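Local coordinates for putative cytoplasmic protein (Salmonella enterica subsp. enterica serovar Typhimurium, PDB 4J32) that probably acts as a peptidoglycan-cleaving amidase toxin of the type VI secretion system, with a papain-like NlpC/P60 fold, and is held here by its immunity protein Tai4, at residues 53-58 and 91-96. Numbering follows the deposited sequence.
Sequences FQNACP and YRVNDM
Two helix starts meet in the papain-like core of this effector: C57 lies in the first turn of helix 57-67, beside H139, a placement consistent with the Cys–His pairing of NlpC/P60 peptidases, and R92 is the N-cap of helix 93-103. N55 shapes the first start. With its CG anti to the backbone N (chi1 -173°), it brings OD1 to C57 N at 3.0 Å, a capping bond, while its ND2 rests on V93 CG2 at 3.4 Å. P58 is the central wedge. Its CG presses on the carbonyl of Y91, 3.3 Å from Y91 O, and its CD meets V93 CG2 at 3.9 Å, the two side chains crossing nearly at right angles. P58 CB packs against M96 CB at 4.0 Å. Beside it, F53 and Y91 form an offset stack with planes 21° apart, and F53 CZ lies over the Y91 ring 3.4 Å from Y91 CG. Y91 takes the crowded first torsion (chi1 57°), and its CB makes a CH-pi contact over the F53 face. A water ties the two backbones, donating to N55 O at 2.7 Å and to Y91 O at 2.8 Å. E45 of a neighbouring Tai4 chain accepts from V93 N and N94 N, covering the start of helix 93-103, and L44 O and Q49 O of the same chain accept from R92 NE and NH1. Around this buried junction, F53 also leans on helix 42-49, and M96 reaches M61 of helix 57-67 and V140 of strand 138-143.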
loop_
_atom_site.group_PDB
_atom_site.type_symbol
_atom_site.label_atom_id
_atom_site.label_comp_id
_atom_site.label_asym_id
_atom_site.label_seq_id
_atom_site.Cartn_x
_atom_site.Cartn_y
_atom_site.Cartn_z
ATOM N N PHE A 53 12.553 1.655 -13.570
ATOM C CA PHE A 53 13.578 2.678 -13.319
ATOM C C PHE A 53 12.868 4.010 -13.237
ATOM O O PHE A 53 12.070 4.329 -14.123
ATOM C CB PHE A 53 14.584 2.769 -14.469
ATOM C CG PHE A 53 15.324 1.480 -14.763
ATOM C CD1 PHE A 53 15.469 0.485 -13.792
ATOM C CD2 PHE A 53 15.936 1.315 -16.015
ATOM C CE1 PHE A 53 16.182 -0.691 -14.064
ATOM C CE2 PHE A 53 16.649 0.142 -16.302
ATOM C CZ PHE A 53 16.760 -0.862 -15.333
ATOM N N GLN A 54 13.169 4.766 -12.178
ATOM C CA GLN A 54 12.610 6.105 -11.982
ATOM C C GLN A 54 13.698 7.158 -11.747
ATOM O O GLN A 54 13.444 8.358 -11.911
ATOM C CB GLN A 54 11.631 6.096 -10.784
ATOM C CG GLN A 54 10.405 5.207 -10.994
ATOM C CD GLN A 54 9.428 5.800 -12.025
ATOM O OE1 GLN A 54 8.573 6.588 -11.686
ATOM N NE2 GLN A 54 9.602 5.445 -13.292
ATOM N N ASN A 55 14.881 6.713 -11.330
ATOM C CA ASN A 55 16.020 7.625 -11.101
ATOM C C ASN A 55 16.924 7.629 -12.339
ATOM O O ASN A 55 17.659 6.670 -12.580
ATOM C CB ASN A 55 16.833 7.245 -9.857
ATOM C CG ASN A 55 17.910 8.296 -9.525
ATOM O OD1 ASN A 55 18.101 9.261 -10.285
ATOM N ND2 ASN A 55 18.589 8.127 -8.394
ATOM N N ALA A 56 16.830 8.699 -13.123
ATOM C CA ALA A 56 17.591 8.778 -14.391
ATOM C C ALA A 56 19.073 9.091 -14.213
ATOM O O ALA A 56 19.861 8.931 -15.163
ATOM C CB ALA A 56 16.924 9.770 -15.354
ATOM N N CYS A 57 19.458 9.494 -13.001
ATOM C CA CYS A 57 20.834 9.895 -12.698
ATOM C C CYS A 57 21.909 8.959 -13.329
ATOM O O CYS A 57 22.699 9.419 -14.164
ATOM C CB CYS A 57 21.033 10.102 -11.188
ATOM S SG CYS A 57 22.784 10.108 -10.715
ATOM N N PRO A 58 21.934 7.650 -12.961
ATOM C CA PRO A 58 23.005 6.822 -13.521
ATOM C C PRO A 58 22.855 6.516 -15.010
ATOM O O PRO A 58 23.852 6.253 -15.698
ATOM C CB PRO A 58 22.937 5.531 -12.683
ATOM C CG PRO A 58 21.519 5.455 -12.218
ATOM C CD PRO A 58 21.107 6.901 -11.990
ATOM N N TYR A 91 22.128 1.367 -13.954
ATOM C CA TYR A 91 20.866 1.936 -13.472
ATOM C C TYR A 91 20.811 2.199 -11.964
ATOM O O TYR A 91 19.798 2.699 -11.449
ATOM C CB TYR A 91 19.663 1.117 -13.969
ATOM C CG TYR A 91 19.671 -0.363 -13.590
ATOM C CD1 TYR A 91 19.187 -0.781 -12.359
ATOM C CD2 TYR A 91 20.155 -1.337 -14.475
ATOM C CE1 TYR A 91 19.159 -2.139 -12.001
ATOM C CE2 TYR A 91 20.122 -2.697 -14.136
ATOM C CZ TYR A 91 19.604 -3.090 -12.906
ATOM O OH TYR A 91 19.582 -4.410 -12.523
ATOM N N ARG A 92 21.887 1.851 -11.263
ATOM C CA ARG A 92 22.029 2.162 -9.835
ATOM C C ARG A 92 23.082 3.248 -9.612
ATOM O O ARG A 92 24.193 3.190 -10.162
ATOM C CB ARG A 92 22.397 0.912 -9.028
ATOM C CG ARG A 92 21.286 -0.134 -9.029
ATOM C CD ARG A 92 21.675 -1.389 -8.209
ATOM N NE ARG A 92 20.473 -2.185 -7.964
ATOM C CZ ARG A 92 20.265 -3.443 -8.368
ATOM N NH1 ARG A 92 21.221 -4.118 -9.015
ATOM N NH2 ARG A 92 19.105 -4.042 -8.091
ATOM N N VAL A 93 22.724 4.219 -8.778
ATOM C CA VAL A 93 23.633 5.291 -8.384
ATOM C C VAL A 93 24.906 4.738 -7.757
ATOM O O VAL A 93 26.009 5.122 -8.156
ATOM C CB VAL A 93 22.952 6.286 -7.416
ATOM C CG1 VAL A 93 23.994 7.343 -6.925
ATOM C CG2 VAL A 93 21.786 6.982 -8.165
ATOM N N ASN A 94 24.766 3.808 -6.815
ATOM C CA ASN A 94 25.917 3.254 -6.116
ATOM C C ASN A 94 26.876 2.581 -7.117
ATOM O O ASN A 94 28.102 2.643 -6.968
ATOM C CB ASN A 94 25.470 2.274 -5.021
ATOM C CG ASN A 94 25.154 2.969 -3.684
ATOM O OD1 ASN A 94 25.522 4.137 -3.465
ATOM N ND2 ASN A 94 24.507 2.229 -2.756
ATOM N N ASP A 95 26.293 1.915 -8.120
ATOM C CA ASP A 95 27.079 1.225 -9.150
ATOM C C ASP A 95 27.808 2.218 -10.039
ATOM O O ASP A 95 28.978 2.019 -10.356
ATOM C CB ASP A 95 26.207 0.301 -10.022
ATOM C CG ASP A 95 25.912 -1.029 -9.351
ATOM O OD1 ASP A 95 26.491 -1.327 -8.265
ATOM O OD2 ASP A 95 25.103 -1.794 -9.915
ATOM N N MET A 96 27.145 3.306 -10.396
ATOM C CA MET A 96 27.774 4.313 -11.249
ATOM C C MET A 96 28.940 4.948 -10.520
ATOM O O MET A 96 30.022 5.145 -11.105
ATOM C CB MET A 96 26.781 5.394 -11.696
ATOM C CG MET A 96 27.453 6.553 -12.481
ATOM S SD MET A 96 28.458 6.061 -13.916
ATOM C CE MET A 96 27.266 5.292 -15.013
HETATM O O HOH W 1 17.557 3.924 -12.547
#